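Local coordinates for uncharacterized protein lp_1913 (Lactobacillus plantarum, PDB 3FLH), which is of unknown function but contains a rhodanese-like domain, a fold whose relatives include sulfurtransferases and phosphatases, at residues D69-T80 and F98-E108. Numbering follows the deposited sequence.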
ATOM      1  N   ASP B  69       4.834  23.222  14.302  1.00 36.81           N
ATOM      2  CA  ASP B  69       5.863  24.163  13.875  1.00 37.32           C
ATOM      3  C   ASP B  69       6.055  24.006  12.368  1.00 36.98           C
ATOM      4  O   ASP B  69       6.366  22.915  11.890  1.00 39.51           O
ATOM      5  CB  ASP B  69       7.180  23.862  14.585  1.00 35.88           C
ATOM      6  CG  ASP B  69       8.209  24.954  14.385  1.00 36.90           C
ATOM      7  OD1 ASP B  69       8.391  25.396  13.232  1.00 40.39           O
ATOM      8  OD2 ASP B  69       8.835  25.368  15.382  1.00 42.11           O
ATOM      9  N   PRO B  70       5.882  25.096  11.602  1.00 38.52           N
ATOM     10  CA  PRO B  70       6.028  25.082  10.143  1.00 37.63           C
ATOM     11  C   PRO B  70       7.445  24.852   9.621  1.00 37.47           C
ATOM     12  O   PRO B  70       7.634  24.538   8.446  1.00 42.81           O
ATOM     13  CB  PRO B  70       5.474  26.442   9.735  1.00 40.47           C
ATOM     14  CG  PRO B  70       5.883  27.310  10.879  1.00 41.99           C
ATOM     15  CD  PRO B  70       5.545  26.452  12.077  1.00 42.78           C
ATOM     16  N   ALA B  71       8.435  25.008  10.492  1.00 31.75           N
ATOM     17  CA  ALA B  71       9.831  24.818  10.109  1.00 35.05           C
ATOM     18  C   ALA B  71      10.257  23.354  10.210  1.00 32.59           C
ATOM     19  O   ALA B  71      11.342  22.985   9.764  1.00 38.53           O
ATOM     20  CB  ALA B  71      10.731  25.680  10.992  1.00 27.71           C
ATOM     21  N   LYS B  72       9.401  22.523  10.793  1.00 28.94           N
ATOM     22  CA  LYS B  72       9.709  21.107  10.963  1.00 22.52           C
ATOM     23  C   LYS B  72       9.131  20.233   9.847  1.00 25.05           C
ATOM     24  O   LYS B  72       8.170  20.612   9.179  1.00 21.45           O
ATOM     25  CB  LYS B  72       9.160  20.619  12.307  1.00 18.62           C
ATOM     26  CG  LYS B  72       9.763  21.295  13.526  1.00 26.63           C
ATOM     27  CD  LYS B  72      11.200  20.849  13.754  1.00 38.00           C
ATOM     28  CE  LYS B  72      11.768  21.444  15.041  1.00 37.88           C
ATOM     29  NZ  LYS B  72      13.124  20.919  15.334  1.00 27.85           N
ATOM     30  N   THR B  73       9.728  19.064   9.646  1.00 19.20           N
ATOM     31  CA  THR B  73       9.226  18.136   8.645  1.00 16.06           C
ATOM     32  C   THR B  73       8.518  17.034   9.419  1.00 17.07           C
ATOM     33  O   THR B  73       9.081  16.444  10.342  1.00 17.30           O
ATOM     34  CB  THR B  73      10.362  17.545   7.784  1.00 16.54           C
ATOM     35  OG1 THR B  73      10.940  18.588   6.993  1.00 19.65           O
ATOM     36  CG2 THR B  73       9.826  16.463   6.850  1.00 14.42           C
ATOM     37  N   TYR B  74       7.271  16.766   9.051  1.00 16.69           N
ATOM     38  CA  TYR B  74       6.485  15.756   9.744  1.00 14.31           C
ATOM     39  C   TYR B  74       6.446  14.401   9.064  1.00 12.20           C
ATOM     40  O   TYR B  74       6.404  14.309   7.841  1.00 20.08           O
ATOM     41  CB  TYR B  74       5.077  16.306   9.951  1.00 16.54           C
ATOM     42  CG  TYR B  74       5.104  17.502  10.870  1.00 17.65           C
ATOM     43  CD1 TYR B  74       5.089  17.336  12.256  1.00 13.23           C
ATOM     44  CD2 TYR B  74       5.262  18.791  10.360  1.00 11.80           C
ATOM     45  CE1 TYR B  74       5.236  18.426  13.110  1.00 15.02           C
ATOM     46  CE2 TYR B  74       5.412  19.885  11.208  1.00 12.75           C
ATOM     47  CZ  TYR B  74       5.399  19.692  12.579  1.00  8.82           C
ATOM     48  OH  TYR B  74       5.553  20.762  13.418  1.00 12.14           O
ATOM     49  N   VAL B  75       6.481  13.352   9.879  1.00 15.10           N
ATOM     50  CA  VAL B  75       6.429  11.975   9.396  1.00 17.14           C
ATOM     51  C   VAL B  75       5.219  11.327  10.069  1.00 14.98           C
ATOM     52  O   VAL B  75       5.153  11.240  11.293  1.00 14.29           O
ATOM     53  CB  VAL B  75       7.719  11.193   9.776  1.00 14.82           C
ATOM     54  CG1 VAL B  75       7.653   9.766   9.250  1.00 14.12           C
ATOM     55  CG2 VAL B  75       8.947  11.906   9.204  1.00 23.72           C
ATOM     56  N   VAL B  76       4.259  10.880   9.270  1.00 13.42           N
ATOM     57  CA  VAL B  76       3.060  10.263   9.819  1.00 10.48           C
ATOM     58  C   VAL B  76       3.098   8.743   9.673  1.00 13.04           C
ATOM     59  O   VAL B  76       3.812   8.218   8.824  1.00 12.51           O
ATOM     60  CB  VAL B  76       1.786  10.789   9.101  1.00  8.36           C
ATOM     61  CG1 VAL B  76       1.675  12.296   9.255  1.00 12.92           C
ATOM     62  CG2 VAL B  76       1.835  10.417   7.628  1.00  8.09           C
ATOM     63  N   TYR B  77       2.336   8.042  10.511  1.00 12.87           N
ATOM     64  CA  TYR B  77       2.263   6.587  10.429  1.00 15.85           C
ATOM     65  C   TYR B  77       1.021   6.025  11.112  1.00 10.54           C
ATOM     66  O   TYR B  77       0.538   6.568  12.108  1.00 10.90           O
ATOM     67  CB  TYR B  77       3.519   5.941  11.037  1.00 11.13           C
ATOM     68  CG  TYR B  77       3.591   5.989  12.552  1.00 12.71           C
ATOM     69  CD1 TYR B  77       2.879   5.070  13.339  1.00  7.13           C
ATOM     70  CD2 TYR B  77       4.384   6.938  13.199  1.00 13.57           C
ATOM     71  CE1 TYR B  77       2.965   5.101  14.728  1.00 11.63           C
ATOM     72  CE2 TYR B  77       4.478   6.975  14.588  1.00 15.09           C
ATOM     73  CZ  TYR B  77       3.773   6.058  15.340  1.00 11.98           C
ATOM     74  OH  TYR B  77       3.899   6.074  16.703  1.00 13.17           O
ATOM     75  N   ASP B  78       0.500   4.938  10.556  1.00  7.08           N
ATOM     76  CA  ASP B  78      -0.659   4.268  11.122  1.00  7.82           C
ATOM     77  C   ASP B  78      -0.084   2.945  11.605  1.00 14.66           C
ATOM     78  O   ASP B  78       1.131   2.725  11.510  1.00 11.34           O
ATOM     79  CB  ASP B  78      -1.741   4.046  10.050  1.00 15.99           C
ATOM     80  CG  ASP B  78      -3.075   3.563  10.634  1.00 19.88           C
ATOM     81  OD1 ASP B  78      -3.244   3.563  11.875  1.00 18.90           O
ATOM     82  OD2 ASP B  78      -3.969   3.192   9.846  1.00 17.22           O
ATOM     83  N   TRP B  79      -0.927   2.060  12.117  1.00 12.06           N
ATOM     84  CA  TRP B  79      -0.413   0.795  12.626  1.00 15.64           C
ATOM     85  C   TRP B  79       0.232  -0.048  11.536  1.00 17.25           C
ATOM     86  O   TRP B  79       1.184  -0.785  11.791  1.00 13.51           O
ATOM     87  CB  TRP B  79      -1.518   0.006  13.339  1.00 20.48           C
ATOM     88  CG  TRP B  79      -2.612  -0.521  12.460  1.00 15.43           C
ATOM     89  CD1 TRP B  79      -3.629   0.188  11.888  1.00 21.68           C
ATOM     90  CD2 TRP B  79      -2.814  -1.887  12.088  1.00 17.88           C
ATOM     91  NE1 TRP B  79      -4.460  -0.658  11.184  1.00 17.32           N
ATOM     92  CE2 TRP B  79      -3.981  -1.938  11.290  1.00 25.28           C
ATOM     93  CE3 TRP B  79      -2.123  -3.077  12.354  1.00 25.51           C
ATOM     94  CZ2 TRP B  79      -4.473  -3.137  10.754  1.00 21.15           C
ATOM     95  CZ3 TRP B  79      -2.613  -4.270  11.820  1.00 30.91           C
ATOM     96  CH2 TRP B  79      -3.777  -4.287  11.030  1.00 19.41           C
ATOM     97  N   THR B  80      -0.266   0.081  10.313  1.00 17.12           N
ATOM     98  CA  THR B  80       0.284  -0.688   9.211  1.00 22.27           C
ATOM     99  C   THR B  80       0.270   0.150   7.935  1.00 16.56           C
ATOM    100  O   THR B  80      -0.521   1.086   7.804  1.00 20.12           O
ATOM    101  CB  THR B  80      -0.532  -1.990   9.008  1.00 24.81           C
ATOM    102  OG1 THR B  80       0.202  -2.892   8.176  1.00 33.29           O
ATOM    103  CG2 THR B  80      -1.873  -1.681   8.358  1.00 22.39           C
ATOM    104  N   PHE B  98       2.723  22.326   4.439  1.00 20.58           N
ATOM    105  CA  PHE B  98       3.727  21.698   5.292  1.00 20.94           C
ATOM    106  C   PHE B  98       4.559  20.691   4.514  1.00 24.10           C
ATOM    107  O   PHE B  98       4.141  20.189   3.469  1.00 22.56           O
ATOM    108  CB  PHE B  98       3.063  20.971   6.467  1.00 23.46           C
ATOM    109  CG  PHE B  98       2.638  21.880   7.579  1.00 24.77           C
ATOM    110  CD1 PHE B  98       3.563  22.335   8.510  1.00 23.46           C
ATOM    111  CD2 PHE B  98       1.314  22.296   7.688  1.00 32.79           C
ATOM    112  CE1 PHE B  98       3.180  23.201   9.529  1.00 33.44           C
ATOM    113  CE2 PHE B  98       0.917  23.164   8.704  1.00 29.05           C
ATOM    114  CZ  PHE B  98       1.852  23.615   9.629  1.00 29.78           C
ATOM    115  N   GLU B  99       5.750  20.414   5.024  1.00 23.16           N
ATOM    116  CA  GLU B  99       6.617  19.421   4.418  1.00 26.18           C
ATOM    117  C   GLU B  99       6.383  18.158   5.242  1.00 21.71           C
ATOM    118  O   GLU B  99       6.571  18.168   6.459  1.00 15.57           O
ATOM    119  CB  GLU B  99       8.081  19.862   4.508  1.00 31.69           C
ATOM    120  CG  GLU B  99       8.479  20.870   3.437  1.00 30.75           C
ATOM    121  CD  GLU B  99       8.324  20.294   2.043  1.00 39.01           C
ATOM    122  OE1 GLU B  99       9.038  19.316   1.724  1.00 47.71           O
ATOM    123  OE2 GLU B  99       7.482  20.807   1.268  1.00 43.49           O
ATOM    124  N   ALA B 100       5.942  17.083   4.595  1.00 13.86           N
ATOM    125  CA  ALA B 100       5.694  15.839   5.313  1.00  8.68           C
ATOM    126  C   ALA B 100       5.927  14.607   4.460  1.00 13.17           C
ATOM    127  O   ALA B 100       6.074  14.691   3.246  1.00 12.40           O
ATOM    128  CB  ALA B 100       4.281  15.824   5.872  1.00  8.65           C
ATOM    129  N   TYR B 101       5.973  13.461   5.124  1.00 12.42           N
ATOM    130  CA  TYR B 101       6.194  12.181   4.471  1.00 13.90           C
ATOM    131  C   TYR B 101       5.527  11.111   5.322  1.00 14.08           C
ATOM    132  O   TYR B 101       5.279  11.317   6.510  1.00 10.82           O
ATOM    133  CB  TYR B 101       7.700  11.875   4.394  1.00 17.17           C
ATOM    134  CG  TYR B 101       8.513  12.849   3.569  1.00 17.06           C
ATOM    135  CD1 TYR B 101       8.567  12.739   2.176  1.00 12.60           C
ATOM    136  CD2 TYR B 101       9.208  13.898   4.177  1.00 15.15           C
ATOM    137  CE1 TYR B 101       9.289  13.652   1.405  1.00 18.76           C
ATOM    138  CE2 TYR B 101       9.933  14.818   3.415  1.00 24.72           C
ATOM    139  CZ  TYR B 101       9.966  14.690   2.030  1.00 24.79           C
ATOM    140  OH  TYR B 101      10.646  15.615   1.272  1.00 27.75           O
ATOM    141  N   GLU B 102       5.232   9.971   4.711  1.00 13.07           N
ATOM    142  CA  GLU B 102       4.650   8.863   5.441  1.00 13.24           C
ATOM    143  C   GLU B 102       5.836   7.953   5.782  1.00 14.85           C
ATOM    144  O   GLU B 102       6.752   7.811   4.968  1.00 14.04           O
ATOM    145  CB  GLU B 102       3.651   8.099   4.572  1.00  8.43           C
ATOM    146  CG  GLU B 102       2.807   7.163   5.396  1.00 20.06           C
ATOM    147  CD  GLU B 102       1.820   6.342   4.590  1.00 27.51           C
ATOM    148  OE1 GLU B 102       1.163   6.899   3.683  1.00 25.23           O
ATOM    149  OE2 GLU B 102       1.699   5.137   4.891  1.00 28.49           O
ATOM    150  N   LEU B 103       5.841   7.361   6.974  1.00 11.40           N
ATOM    151  CA  LEU B 103       6.930   6.465   7.373  1.00 11.04           C
ATOM    152  C   LEU B 103       6.802   5.126   6.644  1.00 10.16           C
ATOM    153  O   LEU B 103       5.781   4.457   6.766  1.00  8.90           O
ATOM    154  CB  LEU B 103       6.901   6.203   8.891  1.00 14.90           C
ATOM    155  CG  LEU B 103       7.828   5.098   9.440  1.00 14.81           C
ATOM    156  CD1 LEU B 103       9.284   5.514   9.233  1.00 13.12           C
ATOM    157  CD2 LEU B 103       7.569   4.868  10.940  1.00 10.82           C
ATOM    158  N   ALA B 104       7.830   4.739   5.888  1.00 18.31           N
ATOM    159  CA  ALA B 104       7.814   3.463   5.166  1.00 16.27           C
ATOM    160  C   ALA B 104       7.801   2.327   6.188  1.00 19.98           C
ATOM    161  O   ALA B 104       8.612   2.321   7.112  1.00 18.81           O
ATOM    162  CB  ALA B 104       9.052   3.346   4.281  1.00 17.46           C
ATOM    163  N   GLY B 105       6.893   1.369   6.029  1.00 15.81           N
ATOM    164  CA  GLY B 105       6.832   0.265   6.972  1.00 16.54           C
ATOM    165  C   GLY B 105       5.849   0.490   8.109  1.00 17.18           C
ATOM    166  O   GLY B 105       5.388  -0.463   8.737  1.00 21.98           O
ATOM    167  N   ALA B 106       5.531   1.753   8.381  1.00 12.72           N
ATOM    168  CA  ALA B 106       4.584   2.099   9.441  1.00 14.99           C
ATOM    169  C   ALA B 106       5.030   1.577  10.811  1.00 12.17           C
ATOM    170  O   ALA B 106       6.202   1.262  11.008  1.00 19.41           O
ATOM    171  CB  ALA B 106       3.198   1.558   9.092  1.00 17.20           C
ATOM    172  N   LEU B 107       4.094   1.482  11.750  1.00 14.64           N
ATOM    173  CA  LEU B 107       4.403   1.012  13.099  1.00 13.86           C
ATOM    174  C   LEU B 107       4.795  -0.458  13.123  1.00 15.38           C
ATOM    175  O   LEU B 107       5.733  -0.847  13.824  1.00 14.57           O
ATOM    176  CB  LEU B 107       3.208   1.229  14.029  1.00  8.70           C
ATOM    177  CG  LEU B 107       3.466   0.848  15.492  1.00 11.63           C
ATOM    178  CD1 LEU B 107       4.632   1.666  16.035  1.00 11.95           C
ATOM    179  CD2 LEU B 107       2.213   1.094  16.326  1.00 12.38           C
ATOM    180  N   GLU B 108       4.070  -1.272  12.362  1.00 16.54           N
ATOM    181  CA  GLU B 108       4.346  -2.704  12.290  1.00 17.67           C
ATOM    182  C   GLU B 108       5.790  -2.929  11.851  1.00 10.93           C
ATOM    183  O   GLU B 108       6.522  -3.695  12.470  1.00 18.07           O
ATOM    184  CB  GLU B 108       3.388  -3.379  11.297  1.00 24.19           C
ATOM    185  CG  GLU B 108       3.576  -4.886  11.175  1.00 32.89           C
ATOM    186  CD  GLU B 108       2.901  -5.467   9.946  1.00 46.12           C
ATOM    187  OE1 GLU B 108       3.319  -5.123   8.815  1.00 53.07           O
ATOM    188  OE2 GLU B 108       1.954  -6.267  10.105  1.00 46.71           O
TER
HETATM  189  O   HOH W   1       6.765  21.757   7.393  1.00 23.01           O
HETATM  190  O   HOH W   2       1.096   4.337   7.554  1.00 21.95           O
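Parallel strands 73-77 and 99-103 pair through their backbones near the centre of the rhodanese-like domain, as the two strands of a right-handed beta-alpha-beta unit whose crossover is helix 85-95. Tyr74 N donates to Glu99 O (3.0 Å) and Tyr74 O accepts from Tyr101 N; Val76 repeats the pattern with Tyr101 O and Leu103 N. Beta-branched Val75 and Val76 suit the extended chain: Val75 CG1, anti to the backbone N (chi1 -179°), meets Leu103 CB at 3.7 Å, whereas Val76 lies with Ala100 and Glu102 on the face covered by helix 85-95. Ala100 is small enough to sit against Tyr74, CB to CB 4.2 Å.

At the strands' N-terminal end, Phe98 CE1 packs on Pro70 CA at 3.5 Å, and the Tyr74 and Phe98 rings approach obliquely, their planes 84° apart. Tyr74 OH, in turn, donates to Asp69 O (2.8 Å), which receives Lys72 N from its other face, tying the Asp69–Lys72 turn to the strand. Replacing Tyr74 with an alanine would probably open a gap beside Phe98 and leave Asp69 O without its hydroxyl donor.

Beyond the strands, Asp78 O and Trp79 O accept from Leu107 N and Glu108 N at the start of helix 106-112. Ala106 CB fits closely against Asp78 O (3.4 Å), while Tyr77 CD1 lies against Leu107 CB. A water donates to Glu102 OE2 and accepts from Asp78 N, linking a buried carboxylate to the strand end. Backbone bonds thus fix the register, apolar side chains fill the flanks, and the water helps satisfy buried polar groups.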